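Local coordinates for putative uncharacterized protein (Mycobacterium avium, PDB 2Z6V) that probably transfers a sulfuryl group from the donor PAPS to an acceptor that is not established, as a sulfotransferase, at residues Y124-P130 / R365-L370; A131-L135 / A241-L247; D205-P209 / P289-M294. All coordinates share one frame; numbering follows the deposited sequence.

Contact 1 (Y124-P130 / R365-L370); sequences YLLDQDP and RMRNWL
Leu125, Trp369 and Gln128 have the largest areas buried where the end of helix 120-126 and the type I turn after it (Leu126 to Asp129) meet helix 360-371. Leu125 is the greasy centre: its CD2 methyl lies 3.8 Å from CB of Met366 and 4.0 Å from CE3 of Trp369, with Leu370 a little farther along the same helix. The apolar end of a leucine suits a buried spot between these three side chains. Trp369 swings its indole toward the first segment, CG anti to the backbone N (chi1 -168°), and lays one face against Tyr124. What rests on that face is CB of Tyr124, 3.8 Å from the centroid of the six-membered ring, a CH-pi contact; the two aromatic planes are only 20° apart but slid so far that the rings barely overlap. Farther along the same side of the indole, Gln128 comes in obliquely near CD1. Its chain folds back at chi2 (-51°), which brings NE2 to a weak hydrogen bond with Tyr124 O, 3.4 Å long, and to 3.7 Å from CD1 of Trp369, while OE1 approaches CB of Arg365. An amide fits here, since it can lie against hydrocarbon and still reach a carbonyl. At the margin, Arg365 stretches its extended chain past Gln128 and sets one guanidinium face over CD of Pro130, 3.8 Å from NH1. No hydrogen bond joins the two segments. Met347 of helix 343-353 also packs on Leu125. The contact is a packing of helix 360-371 against the helix that follows the first strand of the alpha/beta sulfotransferase fold.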
loop_
_atom_site.group_PDB
_atom_site.type_symbol
_atom_site.label_atom_id
_atom_site.label_comp_id
_atom_site.label_asym_id
_atom_site.label_seq_id
_atom_site.Cartn_x
_atom_site.Cartn_y
_atom_site.Cartn_z
ATOM N N TYR A 124 1.096 -13.466 -0.445
ATOM C CA TYR A 124 1.989 -14.459 0.153
ATOM C C TYR A 124 2.213 -15.672 -0.731
ATOM O O TYR A 124 3.309 -16.232 -0.742
ATOM C CB TYR A 124 1.473 -14.929 1.523
ATOM C CG TYR A 124 1.666 -13.910 2.624
ATOM C CD1 TYR A 124 0.770 -12.853 2.788
ATOM C CD2 TYR A 124 2.786 -13.961 3.461
ATOM C CE1 TYR A 124 0.985 -11.869 3.745
ATOM C CE2 TYR A 124 3.012 -12.983 4.425
ATOM C CZ TYR A 124 2.110 -11.937 4.557
ATOM O OH TYR A 124 2.348 -10.928 5.464
ATOM N N LEU A 125 1.189 -16.091 -1.465
ATOM C CA LEU A 125 1.352 -17.248 -2.339
ATOM C C LEU A 125 2.316 -16.963 -3.497
ATOM O O LEU A 125 3.125 -17.816 -3.866
ATOM C CB LEU A 125 -0.006 -17.709 -2.874
ATOM C CG LEU A 125 -0.895 -18.338 -1.798
ATOM C CD1 LEU A 125 -2.189 -18.843 -2.418
ATOM C CD2 LEU A 125 -0.134 -19.479 -1.125
ATOM N N LEU A 126 2.232 -15.761 -4.060
ATOM C CA LEU A 126 3.108 -15.384 -5.161
ATOM C C LEU A 126 4.531 -15.275 -4.647
ATOM O O LEU A 126 5.487 -15.459 -5.397
ATOM C CB LEU A 126 2.686 -14.036 -5.758
ATOM C CG LEU A 126 1.339 -13.957 -6.482
ATOM C CD1 LEU A 126 1.011 -12.509 -6.811
ATOM C CD2 LEU A 126 1.391 -14.807 -7.739
ATOM N N ASP A 127 4.663 -14.978 -3.358
ATOM C CA ASP A 127 5.971 -14.827 -2.742
ATOM C C ASP A 127 6.638 -16.180 -2.524
ATOM O O ASP A 127 7.826 -16.247 -2.207
ATOM C CB ASP A 127 5.838 -14.072 -1.417
ATOM C CG ASP A 127 7.185 -13.703 -0.813
ATOM O OD1 ASP A 127 8.075 -13.237 -1.557
ATOM O OD2 ASP A 127 7.349 -13.865 0.415
ATOM N N GLN A 128 5.866 -17.253 -2.706
ATOM C CA GLN A 128 6.369 -18.616 -2.548
ATOM C C GLN A 128 7.137 -19.100 -3.776
ATOM O O GLN A 128 7.811 -20.123 -3.726
ATOM C CB GLN A 128 5.216 -19.576 -2.276
ATOM C CG GLN A 128 4.540 -19.355 -0.953
ATOM C CD GLN A 128 5.536 -19.310 0.177
ATOM O OE1 GLN A 128 6.359 -20.219 0.331
ATOM N NE2 GLN A 128 5.480 -18.243 0.979
ATOM N N ASP A 129 7.020 -18.372 -4.879
ATOM C CA ASP A 129 7.706 -18.716 -6.125
ATOM C C ASP A 129 9.107 -18.103 -6.050
ATOM O O ASP A 129 9.256 -16.881 -6.058
ATOM C CB ASP A 129 6.936 -18.124 -7.308
ATOM C CG ASP A 129 7.416 -18.646 -8.643
ATOM O OD1 ASP A 129 8.646 -18.811 -8.814
ATOM O OD2 ASP A 129 6.560 -18.876 -9.525
ATOM N N PRO A 130 10.152 -18.940 -5.975
ATOM C CA PRO A 130 11.521 -18.411 -5.889
ATOM C C PRO A 130 12.009 -17.555 -7.058
ATOM O O PRO A 130 13.026 -16.879 -6.944
ATOM C CB PRO A 130 12.372 -19.669 -5.680
ATOM C CG PRO A 130 11.559 -20.752 -6.329
ATOM C CD PRO A 130 10.146 -20.414 -5.929
ATOM N N ARG A 365 4.991 -25.295 -2.060
ATOM C CA ARG A 365 5.234 -24.206 -1.108
ATOM C C ARG A 365 3.938 -23.455 -0.861
ATOM O O ARG A 365 3.644 -23.056 0.268
ATOM C CB ARG A 365 6.294 -23.236 -1.640
ATOM C CG ARG A 365 7.638 -23.884 -1.926
ATOM C CD ARG A 365 8.681 -22.864 -2.328
ATOM N NE ARG A 365 9.955 -23.488 -2.685
ATOM C CZ ARG A 365 10.232 -24.021 -3.876
ATOM N NH1 ARG A 365 9.322 -24.007 -4.844
ATOM N NH2 ARG A 365 11.425 -24.570 -4.104
ATOM N N MET A 366 3.159 -23.268 -1.921
ATOM C CA MET A 366 1.888 -22.576 -1.795
ATOM C C MET A 366 0.936 -23.371 -0.909
ATOM O O MET A 366 0.230 -22.802 -0.076
ATOM C CB MET A 366 1.251 -22.363 -3.166
ATOM C CG MET A 366 2.110 -21.578 -4.120
ATOM S SD MET A 366 1.156 -21.048 -5.534
ATOM C CE MET A 366 2.190 -19.745 -6.194
ATOM N N ARG A 367 0.919 -24.688 -1.100
ATOM C CA ARG A 367 0.061 -25.574 -0.318
ATOM C C ARG A 367 0.523 -25.620 1.129
ATOM O O ARG A 367 -0.290 -25.635 2.054
ATOM C CB ARG A 367 0.079 -26.978 -0.914
ATOM C CG ARG A 367 -0.991 -27.206 -1.952
ATOM C CD ARG A 367 -0.655 -28.397 -2.817
ATOM N NE ARG A 367 -1.771 -28.772 -3.678
ATOM C CZ ARG A 367 -1.648 -29.523 -4.768
ATOM N NH1 ARG A 367 -0.449 -29.968 -5.130
ATOM N NH2 ARG A 367 -2.722 -29.840 -5.486
ATOM N N ASN A 368 1.837 -25.639 1.317
ATOM C CA ASN A 368 2.395 -25.663 2.655
ATOM C C ASN A 368 2.043 -24.377 3.392
ATOM O O ASN A 368 1.809 -24.395 4.604
ATOM C CB ASN A 368 3.912 -25.816 2.600
ATOM C CG ASN A 368 4.570 -25.463 3.916
ATOM O OD1 ASN A 368 4.258 -26.043 4.955
ATOM N ND2 ASN A 368 5.484 -24.495 3.882
ATOM N N TRP A 369 2.007 -23.263 2.662
ATOM C CA TRP A 369 1.679 -21.985 3.271
ATOM C C TRP A 369 0.222 -21.970 3.715
ATOM O O TRP A 369 -0.078 -21.601 4.847
ATOM C CB TRP A 369 1.925 -20.832 2.292
ATOM C CG TRP A 369 1.880 -19.490 2.962
ATOM C CD1 TRP A 369 2.910 -18.856 3.599
ATOM C CD2 TRP A 369 0.721 -18.677 3.169
ATOM N NE1 TRP A 369 2.462 -17.704 4.199
ATOM C CE2 TRP A 369 1.122 -17.569 3.952
ATOM C CE3 TRP A 369 -0.621 -18.778 2.774
ATOM C CZ2 TRP A 369 0.229 -16.569 4.349
ATOM C CZ3 TRP A 369 -1.512 -17.785 3.168
ATOM C CH2 TRP A 369 -1.082 -16.692 3.950
ATOM N N LEU A 370 -0.681 -22.374 2.827
ATOM C CA LEU A 370 -2.112 -22.397 3.134
ATOM C C LEU A 370 -2.454 -23.310 4.311
ATOM O O LEU A 370 -3.355 -23.017 5.102
ATOM C CB LEU A 370 -2.907 -22.854 1.912
ATOM C CG LEU A 370 -3.051 -21.865 0.760
ATOM C CD1 LEU A 370 -3.520 -22.591 -0.495
ATOM C CD2 LEU A 370 -4.027 -20.767 1.169
#

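Contact 2 (A131-L135 / A241-L247); sequences ARRSL and APGSWSL
Arg133 turns CG beside its backbone N (chi1 -73°) and bends again at chi2 (-61°), so that its chain curls toward the Ala241-Pro242 carbonyls that lead into strand 244-248. Trp245 meets it on the same face of the sheet, and the arginine CB sits over the six-membered ring, 4.0 Å from its centroid and 12° off the normal. Strands 132-134 and 244-247 are parallel neighbours at the edge of the five-stranded parallel sheet of this alpha/beta fold. Their backbones are joined in the parallel manner, one residue of the first strand bonding to two of the second: Arg133 N gives a 2.8 Å bond to Ser244 O, and Arg133 O receives Ser246 N, also at 2.8 Å. Ser244 N extends the pairing to Ala131 O. Gly243 suits the entry to the strand, because its backbone angles would press any side chain against the preceding carbonyl.

The other face carries Arg132, Ser134, Ser244 and Ser246. Arg132 lays its methylenes against CB of Ser246, a small residue that leaves room for them, and sends NH2 to a salt bridge with Glu356. Leu126 of helix 120-126 packs on this face, whereas Trp245 is met by Leu234 and Leu237 of helix 224-238. From Ser134 onward direct pairing gives way to water: one molecule joins the hydroxyls of Ser134 and Ser246, and another accepts from Leu135 N while donating to Ser246 O. At the opposite end, Arg133 NE bonds Pro242 O over 3.3 Å, the oxygen lying almost in the guanidinium plane but the nitrogen well above the plane of the carbonyl.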
loop_
_atom_site.group_PDB
_atom_site.type_symbol
_atom_site.label_atom_id
_atom_site.label_comp_id
_atom_site.label_asym_id
_atom_site.label_seq_id
_atom_site.Cartn_x
_atom_site.Cartn_y
_atom_site.Cartn_z
ATOM N N ALA A 131 11.285 -17.571 -8.174
ATOM C CA ALA A 131 11.677 -16.778 -9.345
ATOM C C ALA A 131 11.013 -15.401 -9.315
ATOM O O ALA A 131 11.311 -14.520 -10.130
ATOM C CB ALA A 131 11.288 -17.504 -10.618
ATOM N N ARG A 132 10.108 -15.230 -8.361
ATOM C CA ARG A 132 9.384 -13.980 -8.222
ATOM C C ARG A 132 9.883 -13.166 -7.020
ATOM O O ARG A 132 10.187 -13.725 -5.966
ATOM C CB ARG A 132 7.900 -14.296 -8.082
ATOM C CG ARG A 132 6.996 -13.239 -8.643
ATOM C CD ARG A 132 5.571 -13.740 -8.673
ATOM N NE ARG A 132 5.309 -14.635 -9.795
ATOM C CZ ARG A 132 5.426 -14.270 -11.067
ATOM N NH1 ARG A 132 5.810 -13.036 -11.369
ATOM N NH2 ARG A 132 5.126 -15.121 -12.033
ATOM N N ARG A 133 10.001 -11.851 -7.199
ATOM C CA ARG A 133 10.434 -10.974 -6.117
ATOM C C ARG A 133 9.226 -10.211 -5.614
ATOM O O ARG A 133 8.324 -9.879 -6.387
ATOM C CB ARG A 133 11.487 -9.960 -6.585
ATOM C CG ARG A 133 12.877 -10.529 -6.851
ATOM C CD ARG A 133 13.523 -11.160 -5.614
ATOM N NE ARG A 133 13.814 -12.565 -5.879
ATOM C CZ ARG A 133 13.313 -13.583 -5.184
ATOM N NH1 ARG A 133 12.498 -13.363 -4.160
ATOM N NH2 ARG A 133 13.600 -14.827 -5.536
ATOM N N SER A 134 9.212 -9.944 -4.312
ATOM C CA SER A 134 8.135 -9.193 -3.685
ATOM C C SER A 134 8.770 -8.063 -2.881
ATOM O O SER A 134 9.937 -8.141 -2.515
ATOM C CB SER A 134 7.324 -10.101 -2.757
ATOM O OG SER A 134 6.624 -11.096 -3.487
ATOM N N LEU A 135 8.009 -7.003 -2.630
ATOM C CA LEU A 135 8.495 -5.872 -1.848
ATOM C C LEU A 135 8.247 -6.243 -0.392
ATOM O O LEU A 135 7.105 -6.414 0.028
ATOM C CB LEU A 135 7.719 -4.598 -2.204
ATOM C CG LEU A 135 8.067 -3.270 -1.514
ATOM C CD1 LEU A 135 9.433 -2.790 -1.957
ATOM C CD2 LEU A 135 7.011 -2.218 -1.859
ATOM N N ALA A 241 19.093 -8.739 -5.820
ATOM C CA ALA A 241 18.124 -9.823 -5.693
ATOM C C ALA A 241 17.164 -9.781 -6.885
ATOM O O ALA A 241 16.013 -9.359 -6.759
ATOM C CB ALA A 241 17.354 -9.672 -4.392
ATOM N N PRO A 242 17.632 -10.237 -8.056
ATOM C CA PRO A 242 16.865 -10.267 -9.308
ATOM C C PRO A 242 15.655 -11.201 -9.340
ATOM O O PRO A 242 15.592 -12.190 -8.601
ATOM C CB PRO A 242 17.923 -10.649 -10.346
ATOM C CG PRO A 242 18.818 -11.564 -9.567
ATOM C CD PRO A 242 18.964 -10.841 -8.244
ATOM N N GLY A 243 14.706 -10.867 -10.213
ATOM C CA GLY A 243 13.502 -11.658 -10.370
ATOM C C GLY A 243 12.366 -10.884 -11.022
ATOM O O GLY A 243 12.510 -9.710 -11.383
ATOM N N SER A 244 11.230 -11.544 -11.189
ATOM C CA SER A 244 10.064 -10.895 -11.774
ATOM C C SER A 244 9.263 -10.344 -10.595
ATOM O O SER A 244 8.937 -11.076 -9.657
ATOM C CB SER A 244 9.228 -11.912 -12.558
ATOM O OG SER A 244 8.063 -11.305 -13.092
ATOM N N TRP A 245 8.940 -9.060 -10.641
ATOM C CA TRP A 245 8.217 -8.435 -9.544
ATOM C C TRP A 245 6.734 -8.766 -9.354
ATOM O O TRP A 245 5.974 -8.917 -10.307
ATOM C CB TRP A 245 8.372 -6.905 -9.613
ATOM C CG TRP A 245 9.743 -6.416 -9.243
ATOM C CD1 TRP A 245 10.756 -6.091 -10.094
ATOM C CD2 TRP A 245 10.261 -6.237 -7.917
ATOM N NE1 TRP A 245 11.872 -5.721 -9.386
ATOM C CE2 TRP A 245 11.597 -5.802 -8.046
ATOM C CE3 TRP A 245 9.724 -6.402 -6.631
ATOM C CZ2 TRP A 245 12.409 -5.530 -6.935
ATOM C CZ3 TRP A 245 10.536 -6.130 -5.526
ATOM C CH2 TRP A 245 11.862 -5.700 -5.691
ATOM N N SER A 246 6.347 -8.873 -8.089
ATOM C CA SER A 246 4.967 -9.116 -7.697
ATOM C C SER A 246 4.670 -7.936 -6.782
ATOM O O SER A 246 5.251 -7.824 -5.711
ATOM C CB SER A 246 4.837 -10.424 -6.921
ATOM O OG SER A 246 3.554 -10.507 -6.329
ATOM N N LEU A 247 3.782 -7.050 -7.206
ATOM C CA LEU A 247 3.479 -5.865 -6.417
ATOM C C LEU A 247 2.013 -5.733 -6.085
ATOM O O LEU A 247 1.162 -6.346 -6.736
ATOM C CB LEU A 247 3.933 -4.620 -7.171
ATOM C CG LEU A 247 5.375 -4.700 -7.664
ATOM C CD1 LEU A 247 5.644 -3.616 -8.695
ATOM C CD2 LEU A 247 6.302 -4.579 -6.473
HETATM O O HOH W 1 3.978 -10.846 -3.705
HETATM O O HOH W 2 5.175 -6.884 -3.028
#

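Contact 3 (D205-P209 / P289-M294); sequences DSFLP and PQSLVM. With PLM (palmitic acid), chain C.
Phe207 and Pro289 meet at about a right angle, the proline presenting its CB to one face of the phenyl ring, 4.0 Å from the centroid and 20° off the normal. This is a CH-pi contact displaced toward the rim, where CE1 is the nearest ring atom. Proline suits the place: its compact ring offers C-H bonds to an aromatic face. At the ring's edge, near its plane, stands CG2 of Val293, 4.2 Å from CD1, so that one turn of helix 287-293 touches the phenylalanine both on a face and at the rim. Ser206 comes alongside the proline: its backbone O lies 3.5 Å from CB of Pro289, and its CB faces CG of the same ring. The small side chain lets the loop approach, and its hydroxyl is held by Ser203 O. Met294 supplies the flexible piece. Its chain bends at chi3 (-119°), which brings CE back to 3.7 Å from Ser206 O, while SD lies 4.0 Å from CA of Pro209.

On the far side of the loop is the carboxyl end of a bound palmitic acid. Ser206 N lies close to its O2, and OD2 of Asp205 close to O1. Gln311 of helix 301-326 hydrogen-bonds the ligand. The loop thus lies between the fatty acid head group and helix 287-293. Around it, Leu208 leans on Tyr213 of helix 212-219, Pro209 on Glu61 of helix 50-64, and Gln290 on Met304 of helix 301-326, placing the contact within the helical part of the protein, away from the central sheet.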
loop_
_atom_site.group_PDB
_atom_site.type_symbol
_atom_site.label_atom_id
_atom_site.label_comp_id
_atom_site.label_asym_id
_atom_site.label_seq_id
_atom_site.Cartn_x
_atom_site.Cartn_y
_atom_site.Cartn_z
ATOM N N ASP A 205 -3.226 10.461 4.193
ATOM C CA ASP A 205 -4.550 10.998 4.482
ATOM C C ASP A 205 -5.228 10.365 5.688
ATOM O O ASP A 205 -6.095 10.981 6.308
ATOM C CB ASP A 205 -5.476 10.852 3.271
ATOM C CG ASP A 205 -6.850 11.455 3.522
ATOM O OD1 ASP A 205 -6.945 12.705 3.592
ATOM O OD2 ASP A 205 -7.826 10.683 3.663
ATOM N N SER A 206 -4.852 9.137 6.025
ATOM C CA SER A 206 -5.478 8.490 7.166
ATOM C C SER A 206 -4.900 9.052 8.463
ATOM O O SER A 206 -5.405 8.776 9.546
ATOM C CB SER A 206 -5.294 6.971 7.094
ATOM O OG SER A 206 -3.930 6.621 7.073
ATOM N N PHE A 207 -3.847 9.852 8.344
ATOM C CA PHE A 207 -3.221 10.471 9.504
ATOM C C PHE A 207 -3.608 11.941 9.562
ATOM O O PHE A 207 -3.100 12.685 10.398
ATOM C CB PHE A 207 -1.696 10.347 9.426
ATOM C CG PHE A 207 -1.183 8.986 9.776
ATOM C CD1 PHE A 207 -1.049 8.604 11.101
ATOM C CD2 PHE A 207 -0.892 8.063 8.781
ATOM C CE1 PHE A 207 -0.633 7.307 11.430
ATOM C CE2 PHE A 207 -0.479 6.772 9.097
ATOM C CZ PHE A 207 -0.350 6.391 10.420
ATOM N N LEU A 208 -4.502 12.361 8.670
ATOM C CA LEU A 208 -4.947 13.755 8.641
ATOM C C LEU A 208 -6.444 13.846 8.951
ATOM O O LEU A 208 -7.238 13.026 8.494
ATOM C CB LEU A 208 -4.627 14.388 7.282
ATOM C CG LEU A 208 -3.145 14.291 6.881
ATOM C CD1 LEU A 208 -2.917 14.948 5.538
ATOM C CD2 LEU A 208 -2.277 14.946 7.936
ATOM N N PRO A 209 -6.845 14.848 9.747
ATOM C CA PRO A 209 -8.248 15.035 10.123
ATOM C C PRO A 209 -9.181 15.421 8.983
ATOM O O PRO A 209 -10.362 15.080 8.997
ATOM C CB PRO A 209 -8.163 16.107 11.204
ATOM C CG PRO A 209 -7.008 16.939 10.743
ATOM C CD PRO A 209 -5.997 15.888 10.357
ATOM N N PRO A 289 -5.328 4.743 12.961
ATOM C CA PRO A 289 -4.465 5.929 12.887
ATOM C C PRO A 289 -5.098 7.189 13.485
ATOM O O PRO A 289 -4.391 8.081 13.954
ATOM C CB PRO A 289 -4.151 6.053 11.388
ATOM C CG PRO A 289 -5.283 5.373 10.725
ATOM C CD PRO A 289 -5.552 4.177 11.620
ATOM N N GLN A 290 -6.425 7.263 13.468
ATOM C CA GLN A 290 -7.120 8.410 14.050
ATOM C C GLN A 290 -6.841 8.423 15.545
ATOM O O GLN A 290 -6.561 9.468 16.122
ATOM C CB GLN A 290 -8.632 8.299 13.843
ATOM C CG GLN A 290 -9.135 8.644 12.451
ATOM C CD GLN A 290 -10.565 8.166 12.223
ATOM O OE1 GLN A 290 -11.341 8.023 13.172
ATOM N NE2 GLN A 290 -10.923 7.927 10.966
ATOM N N SER A 291 -6.903 7.248 16.163
ATOM C CA SER A 291 -6.679 7.126 17.597
ATOM C C SER A 291 -5.223 7.278 18.005
ATOM O O SER A 291 -4.934 7.556 19.170
ATOM C CB SER A 291 -7.208 5.782 18.112
ATOM O OG SER A 291 -6.424 4.698 17.652
ATOM N N LEU A 292 -4.308 7.107 17.057
ATOM C CA LEU A 292 -2.890 7.228 17.369
ATOM C C LEU A 292 -2.367 8.655 17.391
ATOM O O LEU A 292 -1.404 8.945 18.096
ATOM C CB LEU A 292 -2.040 6.422 16.382
ATOM C CG LEU A 292 -2.119 4.893 16.427
ATOM C CD1 LEU A 292 -1.167 4.313 15.389
ATOM C CD2 LEU A 292 -1.761 4.380 17.821
ATOM N N VAL A 293 -2.992 9.551 16.632
ATOM C CA VAL A 293 -2.499 10.925 16.579
ATOM C C VAL A 293 -3.542 12.032 16.669
ATOM O O VAL A 293 -3.188 13.210 16.646
ATOM C CB VAL A 293 -1.679 11.154 15.280
ATOM C CG1 VAL A 293 -0.642 10.048 15.117
ATOM C CG2 VAL A 293 -2.603 11.203 14.068
ATOM N N MET A 294 -4.817 11.666 16.775
ATOM C CA MET A 294 -5.885 12.667 16.843
ATOM C C MET A 294 -6.755 12.605 18.091
ATOM O O MET A 294 -6.869 11.563 18.743
ATOM C CB MET A 294 -6.824 12.534 15.640
ATOM C CG MET A 294 -6.210 12.791 14.287
ATOM S SD MET A 294 -7.409 12.395 12.990
ATOM C CE MET A 294 -6.545 11.119 12.119
HETATM C C1 PLM C . -6.492 7.219 3.796
HETATM O O1 PLM C . -7.310 8.143 3.598
HETATM O O2 PLM C . -5.306 7.355 4.164
HETATM C C2 PLM C . -6.977 5.784 3.570
HETATM C C3 PLM C . -7.681 5.644 2.219
HETATM C C4 PLM C . -8.060 4.195 1.905
HETATM C C5 PLM C . -6.828 3.289 1.835
HETATM C C6 PLM C . -6.354 2.863 3.226
HETATM C C7 PLM C . -4.962 2.237 3.143
HETATM C C8 PLM C . -3.901 3.310 2.891
HETATM C C9 PLM C . -2.852 2.793 1.906
HETATM C CA PLM C . -2.292 1.438 2.343
HETATM C CB PLM C . -1.647 0.697 1.168
HETATM C CC PLM C . -2.655 0.553 0.027
HETATM C CD PLM C . -2.755 1.850 -0.780
HETATM C CE PLM C . -4.065 1.948 -1.564
HETATM C CF PLM C . -5.250 2.032 -0.600
HETATM C CG PLM C . -6.567 2.277 -1.338
#

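Overall arrangement
After its N-terminal helices and strand 109-113 the chain reaches helix 120-126 and the turn after it, which contact 1 joins to helix 360-371, closing a loop of more than two hundred residues. Strand 132-134 follows directly and pairs in contact 2 with strand 244-248; this smaller loop lies inside the first, and the two contacts touch through Leu126 and Ser246. The loop at 205-209 comes before strand 244-248, but its partner 289-294 comes after, so contacts 2 and 3 cross, while contact 3 too is nested within contact 1. Contact 2 fixes the edge strand to the sheet, contact 1 packs the preceding helix on helix 360-371, and contact 3 joins a loop to helix 287-293.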